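Local coordinates for protein probable tRNA pseudouridine synthase D (Methanosarcina mazei, PDB 1Z2Z) that probably isomerises uridine at position 13 of transfer RNA to pseudouridine, as a member of the TruD family of pseudouridine synthases, at residues E2-E5 against I6-Q9; Y276-N279 against I280-R284; A198-Y201 against I202-F206; T423-L426 against R427-K431. One frame throughout, in Å; residues are numbered along the deposited sequence.

Contact 1 (E2-E5 against I6-Q9); sequences EVPE and IEKQ
The N-terminal turn of helix 5-8 brings V3 and P4 against E7 and K8, with P4 at the N-cap position just before the helix. P4 has no side-chain acceptor for the first amides; its carbonyl O takes K8 N at 3.2 Å and, weakly, E7 N. One residue along, Q9 N is bonded to E5 O over 2.9 Å.

The V3 branch CG1 stands opposite the backbone N (chi1 169°), which turns it toward the helix, where it comes within 3.7 Å of E7 OE2 and 3.9 Å of K8 CG. The P4 ring joins it, CG lying 3.5 Å from the same E7 OE2. E7 is extended beyond CG (chi2 176°) and runs past these two apolar groups to a salt bridge with R427. Residues V3 and P4 also pack on Y15, N433 and P434 of nearby loops.

K8 goes another way. Its CG lies beside V3 CG1, the chain already passes the E5 carboxylate at CD, 3.2 Å from OE1, and the bend at chi3 (100°) keeps NZ near that group, in a long salt bridge of 3.6 Å to E5 OE1.

E5 and E7 sit in different surroundings. E5 and K8, both exposed, form a loose pair that solvent would be expected to weaken, whereas the buried E7 carboxylate, bordered by the valine and proline carbons, is likely to feel its arginine partner more strongly.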
loop_
_atom_site.group_PDB
_atom_site.type_symbol
_atom_site.label_atom_id
_atom_site.label_comp_id
_atom_site.label_asym_id
_atom_site.label_seq_id
_atom_site.Cartn_x
_atom_site.Cartn_y
_atom_site.Cartn_z
ATOM N N GLU A 2 9.632 16.398 12.981
ATOM C CA GLU A 2 10.517 15.238 12.880
ATOM C C GLU A 2 9.837 14.009 12.250
ATOM O O GLU A 2 8.742 13.613 12.656
ATOM C CB GLU A 2 11.048 14.879 14.278
ATOM C CG GLU A 2 12.038 15.889 14.868
ATOM C CD GLU A 2 13.426 15.804 14.237
ATOM O OE1 GLU A 2 13.518 15.834 12.988
ATOM O OE2 GLU A 2 14.424 15.713 14.992
ATOM N N VAL A 3 10.508 13.418 11.261
ATOM C CA VAL A 3 10.017 12.229 10.548
ATOM C C VAL A 3 11.060 11.110 10.548
ATOM O O VAL A 3 12.246 11.341 10.279
ATOM C CB VAL A 3 9.649 12.555 9.072
ATOM C CG1 VAL A 3 9.405 11.266 8.285
ATOM C CG2 VAL A 3 8.413 13.433 9.029
ATOM N N PRO A 4 10.621 9.871 10.828
ATOM C CA PRO A 4 11.542 8.738 10.860
ATOM C C PRO A 4 12.316 8.548 9.580
ATOM O O PRO A 4 11.792 8.730 8.477
ATOM C CB PRO A 4 10.634 7.555 11.182
ATOM C CG PRO A 4 9.319 7.973 10.652
ATOM C CD PRO A 4 9.234 9.419 11.029
ATOM N N GLU A 5 13.584 8.200 9.745
ATOM C CA GLU A 5 14.459 7.956 8.617
ATOM C C GLU A 5 13.838 6.918 7.697
ATOM O O GLU A 5 13.946 7.017 6.478
ATOM C CB GLU A 5 15.812 7.453 9.114
ATOM C CG GLU A 5 16.776 8.555 9.482
ATOM C CD GLU A 5 17.176 9.381 8.282
ATOM O OE1 GLU A 5 16.619 10.488 8.101
ATOM O OE2 GLU A 5 18.042 8.909 7.515
ATOM N N ILE A 6 13.183 5.926 8.289
ATOM C CA ILE A 6 12.565 4.867 7.514
ATOM C C ILE A 6 11.678 5.410 6.411
ATOM O O ILE A 6 11.736 4.942 5.275
ATOM C CB ILE A 6 11.774 3.898 8.432
ATOM C CG1 ILE A 6 12.765 3.034 9.195
ATOM C CG2 ILE A 6 10.863 2.990 7.621
ATOM C CD1 ILE A 6 13.868 2.481 8.306
ATOM N N GLU A 7 10.875 6.410 6.746
ATOM C CA GLU A 7 9.983 7.028 5.780
ATOM C C GLU A 7 10.705 8.030 4.852
ATOM O O GLU A 7 10.269 8.264 3.728
ATOM C CB GLU A 7 8.807 7.700 6.511
ATOM C CG GLU A 7 7.741 6.719 7.021
ATOM C CD GLU A 7 6.636 7.394 7.828
ATOM O OE1 GLU A 7 5.594 6.748 8.087
ATOM O OE2 GLU A 7 6.814 8.569 8.211
ATOM N N LYS A 8 11.811 8.610 5.299
ATOM C CA LYS A 8 12.519 9.553 4.444
ATOM C C LYS A 8 13.304 8.784 3.391
ATOM O O LYS A 8 13.601 9.313 2.321
ATOM C CB LYS A 8 13.465 10.435 5.273
ATOM C CG LYS A 8 12.759 11.234 6.365
ATOM C CD LYS A 8 13.721 11.739 7.450
ATOM C CE LYS A 8 14.096 13.204 7.261
ATOM N NZ LYS A 8 14.967 13.704 8.364
ATOM N N GLN A 9 13.620 7.528 3.689
ATOM C CA GLN A 9 14.385 6.684 2.770
ATOM C C GLN A 9 13.545 6.169 1.612
ATOM O O GLN A 9 14.037 5.435 0.747
ATOM C CB GLN A 9 14.986 5.505 3.516
ATOM C CG GLN A 9 16.011 5.903 4.542
ATOM C CD GLN A 9 16.301 4.780 5.512
ATOM O OE1 GLN A 9 17.217 4.870 6.335
ATOM N NE2 GLN A 9 15.514 3.708 5.428
#

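Contact 2 (Y276-N279 against I280-R284)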
loop_
_atom_site.group_PDB
_atom_site.type_symbol
_atom_site.label_atom_id
_atom_site.label_comp_id
_atom_site.label_asym_id
_atom_site.label_seq_id
_atom_site.Cartn_x
_atom_site.Cartn_y
_atom_site.Cartn_z
ATOM N N TYR A 276 8.933 5.915 -5.362
ATOM C CA TYR A 276 9.842 6.705 -4.557
ATOM C C TYR A 276 9.818 8.157 -5.028
ATOM O O TYR A 276 9.498 9.080 -4.267
ATOM C CB TYR A 276 11.246 6.151 -4.701
ATOM C CG TYR A 276 12.311 7.020 -4.103
ATOM C CD1 TYR A 276 12.426 7.173 -2.724
ATOM C CD2 TYR A 276 13.235 7.670 -4.919
ATOM C CE1 TYR A 276 13.447 7.948 -2.177
ATOM C CE2 TYR A 276 14.253 8.445 -4.379
ATOM C CZ TYR A 276 14.354 8.578 -3.014
ATOM O OH TYR A 276 15.375 9.343 -2.499
ATOM N N ILE A 277 10.160 8.343 -6.302
ATOM C CA ILE A 277 10.193 9.667 -6.903
ATOM C C ILE A 277 8.840 10.347 -6.740
ATOM O O ILE A 277 8.751 11.544 -6.435
ATOM C CB ILE A 277 10.573 9.564 -8.388
ATOM C CG1 ILE A 277 12.020 9.051 -8.491
ATOM C CG2 ILE A 277 10.382 10.916 -9.067
ATOM C CD1 ILE A 277 12.454 8.520 -9.863
ATOM N N TYR A 278 7.784 9.570 -6.910
ATOM C CA TYR A 278 6.456 10.115 -6.766
ATOM C C TYR A 278 6.223 10.697 -5.354
ATOM O O TYR A 278 5.594 11.746 -5.202
ATOM C CB TYR A 278 5.429 9.036 -7.113
ATOM C CG TYR A 278 4.052 9.361 -6.638
ATOM C CD1 TYR A 278 3.689 9.156 -5.319
ATOM C CD2 TYR A 278 3.106 9.878 -7.501
ATOM C CE1 TYR A 278 2.418 9.455 -4.871
ATOM C CE2 TYR A 278 1.829 10.178 -7.068
ATOM C CZ TYR A 278 1.492 9.960 -5.750
ATOM O OH TYR A 278 0.210 10.227 -5.323
ATOM N N ASN A 279 6.735 10.029 -4.325
ATOM C CA ASN A 279 6.575 10.510 -2.949
ATOM C C ASN A 279 7.251 11.854 -2.778
ATOM O O ASN A 279 6.648 12.816 -2.312
ATOM C CB ASN A 279 7.194 9.519 -1.957
ATOM C CG ASN A 279 6.288 8.347 -1.661
ATOM O OD1 ASN A 279 6.753 7.218 -1.503
ATOM N ND2 ASN A 279 4.991 8.608 -1.568
ATOM N N ILE A 280 8.524 11.905 -3.141
ATOM C CA ILE A 280 9.286 13.140 -3.036
ATOM C C ILE A 280 8.470 14.266 -3.651
ATOM O O ILE A 280 8.172 15.260 -2.986
ATOM C CB ILE A 280 10.604 13.011 -3.789
ATOM C CG1 ILE A 280 11.324 11.746 -3.317
ATOM C CG2 ILE A 280 11.460 14.217 -3.544
ATOM C CD1 ILE A 280 12.627 11.515 -3.993
ATOM N N ILE A 281 8.097 14.084 -4.921
ATOM C CA ILE A 281 7.320 15.074 -5.660
ATOM C C ILE A 281 6.088 15.551 -4.908
ATOM O O ILE A 281 5.837 16.754 -4.814
ATOM C CB ILE A 281 6.873 14.521 -7.027
ATOM C CG1 ILE A 281 8.085 14.410 -7.960
ATOM C CG2 ILE A 281 5.787 15.420 -7.636
ATOM C CD1 ILE A 281 7.828 13.635 -9.234
ATOM N N LEU A 282 5.321 14.611 -4.376
ATOM C CA LEU A 282 4.111 14.942 -3.644
ATOM C C LEU A 282 4.395 15.842 -2.445
ATOM O O LEU A 282 3.556 16.667 -2.059
ATOM C CB LEU A 282 3.432 13.667 -3.166
ATOM C CG LEU A 282 1.908 13.740 -3.207
ATOM C CD1 LEU A 282 1.348 12.394 -2.767
ATOM C CD2 LEU A 282 1.390 14.869 -2.319
ATOM N N CYS A 283 5.581 15.673 -1.862
ATOM C CA CYS A 283 6.023 16.442 -0.700
ATOM C C CYS A 283 6.419 17.840 -1.111
ATOM O O CYS A 283 5.893 18.833 -0.602
ATOM C CB CYS A 283 7.237 15.767 -0.056
ATOM S SG CYS A 283 6.909 14.197 0.762
ATOM N N ARG A 284 7.376 17.899 -2.029
ATOM C CA ARG A 284 7.878 19.161 -2.548
ATOM C C ARG A 284 6.675 20.032 -2.902
ATOM O O ARG A 284 6.658 21.224 -2.615
ATOM C CB ARG A 284 8.735 18.902 -3.786
ATOM C CG ARG A 284 9.935 19.807 -3.901
ATOM C CD ARG A 284 10.903 19.587 -2.750
ATOM N NE ARG A 284 11.710 18.378 -2.894
ATOM C CZ ARG A 284 12.472 17.872 -1.925
ATOM N NH1 ARG A 284 12.522 18.471 -0.741
ATOM N NH2 ARG A 284 13.190 16.773 -2.134
#
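One face of the Y276 ring carries the end of I280: CD1 sits 3.4 Å above the ring plane, displaced toward the rim on the CE2 and CZ side. It is a CH-pi contact, the methyl being 3.8 Å from the ring centroid and 26° off the normal. Y276 has CG opposite its backbone N (chi1 170°), and this turns the ring toward the next turn, where its face meets the methyl. The second ring, that of Y278, lies side by side with L282; L282 CD1 approaches it obliquely, 3.8 Å from CE1 and 3.5 Å from OH. F170 meets Y278 edge to face.

These pairs are spaced four residues apart on helix 263-287, as is a third, in which I277 CG2 touches I281 CD1 at 3.7 Å. The main chain keeps the same spacing, with I280 N bonded to Y276 O at 3.2 Å and I281 N to I277 O at 3.0 Å. I277, I280 and I281 also pack on L361 and V360 of helix 352-363.

With an alanine at Y276, the I280 methyl is likely to lose its aromatic cover, and a gap would probably open beside this turn.

The buried Y278 hydroxyl is hydrogen-bonded to the carbonyls of E387 and N168, so it can lie against a leucine methyl without lacking a polar partner.

Contact 3 (A198-Y201 against I202-F206); sequences ALLY and IAEPF
L200 and E204 lie side by side and point the same way, one from the last turn of helix 194-202 and the other from the chain just after it. The touching atoms are L200 CD2 and the glutamate carboxylate, with OE2 at 3.5 Å and CD at 3.7 Å. E204 has CG opposite its backbone N (chi1 -180°) and then bends at chi2, which lays the acid group along the leucine methyl; its OE1 has a long, weak ion pair with K221.

I202 is turned differently: its CG1 branch runs back along the helix, and CD1 ends 4.1 Å from A198 CB, beside the A198 carbonyl oxygen. That oxygen accepts two amides, I202 N at 2.9 Å and Y201 N at 3.3 Å. A203 N bonded to L199 O at 2.8 Å ends the helical pattern, for A203 is the first residue to leave helical angles and E204 follows with a positive phi of 65°. Replacing I202 by a glycine is likely to strip the A198 methyl of its neighbour and open a gap toward M244.

The turn is gripped from several directions. L200 rests on L184 and V185 of helix 182-191, Y201 and I202 face helix 238-249, with Y201 also edge to face with F269, and A203 and P205 pack on helix 213-223, while R179 bonds the carbonyls of Y201 and E204 across the helix end.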
loop_
_atom_site.group_PDB
_atom_site.type_symbol
_atom_site.label_atom_id
_atom_site.label_comp_id
_atom_site.label_asym_id
_atom_site.label_seq_id
_atom_site.Cartn_x
_atom_site.Cartn_y
_atom_site.Cartn_z
ATOM N N ALA A 198 21.170 -6.447 -8.233
ATOM C CA ALA A 198 21.028 -7.871 -7.979
ATOM C C ALA A 198 21.428 -8.199 -6.551
ATOM O O ALA A 198 20.771 -8.995 -5.883
ATOM C CB ALA A 198 21.878 -8.663 -8.953
ATOM N N LEU A 199 22.506 -7.584 -6.080
ATOM C CA LEU A 199 22.977 -7.826 -4.722
ATOM C C LEU A 199 22.016 -7.284 -3.670
ATOM O O LEU A 199 21.813 -7.909 -2.632
ATOM C CB LEU A 199 24.362 -7.208 -4.525
ATOM C CG LEU A 199 25.564 -8.162 -4.542
ATOM C CD1 LEU A 199 25.550 -9.037 -5.794
ATOM C CD2 LEU A 199 26.839 -7.336 -4.470
ATOM N N LEU A 200 21.425 -6.125 -3.938
ATOM C CA LEU A 200 20.485 -5.520 -3.002
ATOM C C LEU A 200 19.279 -6.417 -2.746
ATOM O O LEU A 200 18.620 -6.295 -1.715
ATOM C CB LEU A 200 20.000 -4.169 -3.534
ATOM C CG LEU A 200 20.982 -2.993 -3.542
ATOM C CD1 LEU A 200 20.377 -1.825 -4.303
ATOM C CD2 LEU A 200 21.309 -2.592 -2.114
ATOM N N TYR A 201 18.987 -7.311 -3.688
ATOM C CA TYR A 201 17.845 -8.217 -3.568
ATOM C C TYR A 201 18.298 -9.580 -3.058
ATOM O O TYR A 201 17.655 -10.184 -2.202
ATOM C CB TYR A 201 17.154 -8.376 -4.931
ATOM C CG TYR A 201 15.837 -9.120 -4.877
ATOM C CD1 TYR A 201 14.663 -8.474 -4.491
ATOM C CD2 TYR A 201 15.773 -10.481 -5.159
ATOM C CE1 TYR A 201 13.459 -9.169 -4.384
ATOM C CE2 TYR A 201 14.576 -11.183 -5.051
ATOM C CZ TYR A 201 13.424 -10.523 -4.659
ATOM O OH TYR A 201 12.252 -11.227 -4.511
ATOM N N ILE A 202 19.409 -10.065 -3.592
ATOM C CA ILE A 202 19.936 -11.353 -3.175
ATOM C C ILE A 202 20.365 -11.291 -1.707
ATOM O O ILE A 202 19.978 -12.143 -0.905
ATOM C CB ILE A 202 21.136 -11.745 -4.045
ATOM C CG1 ILE A 202 20.677 -11.874 -5.504
ATOM C CG2 ILE A 202 21.759 -13.025 -3.512
ATOM C CD1 ILE A 202 21.803 -11.953 -6.518
ATOM N N ALA A 203 21.158 -10.270 -1.375
ATOM C CA ALA A 203 21.663 -10.044 -0.022
ATOM C C ALA A 203 20.987 -8.818 0.602
ATOM O O ALA A 203 19.786 -8.622 0.442
ATOM C CB ALA A 203 23.175 -9.851 -0.061
ATOM N N GLU A 204 21.754 -7.998 1.317
ATOM C CA GLU A 204 21.212 -6.793 1.954
ATOM C C GLU A 204 20.200 -7.101 3.050
ATOM O O GLU A 204 18.993 -7.097 2.815
ATOM C CB GLU A 204 20.535 -5.888 0.927
ATOM C CG GLU A 204 19.962 -4.623 1.552
ATOM C CD GLU A 204 20.932 -3.455 1.514
ATOM O OE1 GLU A 204 22.153 -3.671 1.692
ATOM O OE2 GLU A 204 20.458 -2.319 1.312
ATOM N N PRO A 205 20.685 -7.334 4.276
ATOM C CA PRO A 205 19.849 -7.649 5.437
ATOM C C PRO A 205 19.146 -6.440 6.048
ATOM O O PRO A 205 19.636 -5.318 5.957
ATOM C CB PRO A 205 20.849 -8.261 6.398
ATOM C CG PRO A 205 22.061 -7.412 6.155
ATOM C CD PRO A 205 22.114 -7.355 4.645
ATOM N N PHE A 206 17.996 -6.677 6.672
ATOM C CA PHE A 206 17.243 -5.609 7.319
ATOM C C PHE A 206 16.946 -5.943 8.780
ATOM O O PHE A 206 16.782 -7.111 9.139
ATOM C CB PHE A 206 15.932 -5.332 6.575
ATOM C CG PHE A 206 16.070 -4.353 5.437
ATOM C CD1 PHE A 206 15.001 -3.540 5.078
ATOM C CD2 PHE A 206 17.266 -4.244 4.722
ATOM C CE1 PHE A 206 15.115 -2.632 4.034
ATOM C CE2 PHE A 206 17.392 -3.339 3.673
ATOM C CZ PHE A 206 16.314 -2.530 3.328
#

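Contact 4 (T423-L426 against R427-K431); sequences TTVL and REYMK
V425 and Y429, a turn apart, and L426 and M430, likewise, make the apolar part of this contact. V425 CG1 comes to 4.3 Å from Y429 CE1, and the L426 CB stands loosely beside the selenium of M430, which is modelled as selenomethionine. The Y429 ring presents its edge to the backbone: V425 O lies in the ring plane, 3.3 Å from CD1.

Main-chain hydrogen bonds form the second group. R427 N is bonded to T423 O at 3.0 Å; L426 O takes two donors, M430 N and Y429 N, each at 2.7 Å. E428 N adds a weak bond to V425 O.

All this belongs to helix 423-430, which lies against the mixed beta-sheet of the pseudouridine synthase fold: V425, L426 and Y429 rest on strand 408-417, and Y429 also packs on helix 146-163. The T423 side chain is about 8 Å from that of D86, the predicted nucleophile.

Charged groups line another side. R427 NH2 and E428 OE1 form a salt bridge of 3.5 Å; the guanidinium also holds E7 and the carbonyl of L14, and E428 OE2 accepts the amide of T17. K431, leaving the helix with positive phi, runs extended through chi2 and chi3 and turns only at its end (chi4 69°), where NZ donates to E428 O at 2.8 Å, and the same nitrogen is bonded to the hydroxyls of T17 and T19.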
loop_
_atom_site.group_PDB
_atom_site.type_symbol
_atom_site.label_atom_id
_atom_site.label_comp_id
_atom_site.label_asym_id
_atom_site.label_seq_id
_atom_site.Cartn_x
_atom_site.Cartn_y
_atom_site.Cartn_z
ATOM N N THR A 423 -2.982 2.690 6.792
ATOM C CA THR A 423 -1.781 3.326 7.301
ATOM C C THR A 423 -1.638 4.713 6.713
ATOM O O THR A 423 -1.121 5.621 7.357
ATOM C CB THR A 423 -0.524 2.540 6.953
ATOM O OG1 THR A 423 -0.536 2.216 5.561
ATOM C CG2 THR A 423 -0.449 1.275 7.785
ATOM N N THR A 424 -2.107 4.872 5.486
ATOM C CA THR A 424 -2.026 6.153 4.816
ATOM C C THR A 424 -2.872 7.212 5.520
ATOM O O THR A 424 -2.604 8.406 5.417
ATOM C CB THR A 424 -2.477 6.019 3.370
ATOM O OG1 THR A 424 -1.562 5.161 2.678
ATOM C CG2 THR A 424 -2.512 7.376 2.706
ATOM N N VAL A 425 -3.888 6.773 6.244
ATOM C CA VAL A 425 -4.746 7.706 6.940
ATOM C C VAL A 425 -4.208 7.942 8.335
ATOM O O VAL A 425 -4.205 9.071 8.824
ATOM C CB VAL A 425 -6.184 7.160 7.050
ATOM C CG1 VAL A 425 -7.038 8.094 7.888
ATOM C CG2 VAL A 425 -6.784 6.994 5.658
ATOM N N LEU A 426 -3.752 6.866 8.967
ATOM C CA LEU A 426 -3.230 6.910 10.325
ATOM C C LEU A 426 -1.984 7.762 10.495
ATOM O O LEU A 426 -1.856 8.478 11.481
ATOM C CB LEU A 426 -2.942 5.491 10.799
ATOM C CG LEU A 426 -4.182 4.626 11.013
ATOM C CD1 LEU A 426 -3.734 3.244 11.450
ATOM C CD2 LEU A 426 -5.100 5.249 12.060
ATOM N N ARG A 427 -1.068 7.682 9.536
ATOM C CA ARG A 427 0.164 8.455 9.598
ATOM C C ARG A 427 -0.077 9.953 9.884
ATOM O O ARG A 427 0.648 10.559 10.666
ATOM C CB ARG A 427 0.940 8.284 8.293
ATOM C CG ARG A 427 2.371 8.783 8.355
ATOM C CD ARG A 427 3.078 8.613 7.010
ATOM N NE ARG A 427 3.015 9.834 6.217
ATOM C CZ ARG A 427 3.899 10.826 6.292
ATOM N NH1 ARG A 427 4.932 10.751 7.117
ATOM N NH2 ARG A 427 3.733 11.908 5.553
ATOM N N GLU A 428 -1.090 10.557 9.266
ATOM C CA GLU A 428 -1.355 11.974 9.507
ATOM C C GLU A 428 -1.927 12.212 10.906
ATOM O O GLU A 428 -1.882 13.331 11.421
ATOM C CB GLU A 428 -2.319 12.547 8.454
ATOM C CG GLU A 428 -1.814 12.479 7.008
ATOM C CD GLU A 428 -0.519 13.254 6.768
ATOM O OE1 GLU A 428 0.421 12.653 6.186
ATOM O OE2 GLU A 428 -0.438 14.452 7.150
ATOM N N TYR A 429 -2.468 11.158 11.514
ATOM C CA TYR A 429 -3.034 11.258 12.857
ATOM C C TYR A 429 -2.063 10.897 13.958
ATOM O O TYR A 429 -2.130 11.460 15.048
ATOM C CB TYR A 429 -4.253 10.358 13.021
ATOM C CG TYR A 429 -5.508 10.956 12.475
ATOM C CD1 TYR A 429 -5.799 10.874 11.122
ATOM C CD2 TYR A 429 -6.407 11.623 13.311
ATOM C CE1 TYR A 429 -6.952 11.434 10.611
ATOM C CE2 TYR A 429 -7.570 12.195 12.801
ATOM C CZ TYR A 429 -7.831 12.092 11.449
ATOM O OH TYR A 429 -8.961 12.650 10.914
HETATM N N MSE A 430 -1.168 9.954 13.692
HETATM C CA MSE A 430 -0.221 9.536 14.710
HETATM C C MSE A 430 1.158 10.098 14.502
HETATM O O MSE A 430 1.907 10.279 15.460
HETATM C CB MSE A 430 -0.111 8.017 14.757
HETATM C CG MSE A 430 -1.320 7.309 15.314
HETATM SE SE MSE A 430 -1.186 5.417 14.938
HETATM C CE MSE A 430 -0.194 4.871 16.514
ATOM N N LYS A 431 1.498 10.360 13.249
ATOM C CA LYS A 431 2.819 10.887 12.908
ATOM C C LYS A 431 3.897 10.211 13.747
ATOM O O LYS A 431 4.603 10.873 14.499
ATOM C CB LYS A 431 2.873 12.409 13.126
ATOM C CG LYS A 431 1.903 13.212 12.257
ATOM C CD LYS A 431 2.193 14.704 12.307
ATOM C CE LYS A 431 1.177 15.508 11.516
ATOM N NZ LYS A 431 -0.193 15.518 12.118
#

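How the contacts relate
From the N terminus the contacts come in the order 1, 3, 2, 4; each joins side chains three to five residues apart, so none closes a long loop, and none nests in or crosses another. Contact 1 starts helix 5-8, contact 3 finishes helix 194-202, contact 2 lies within helix 263-287 and contact 4 covers helix 423-430 and the residue after it. Contact 1 is the joint between two of them: E7 OE2 and R427 NH1 form a salt bridge of 3.1 Å to contact 4, and Q9 O packs on Y276 CE1 of contact 2. Contact 3 stands apart, its nearest atoms about 7 Å from contact 1 and about 12 Å from contact 2.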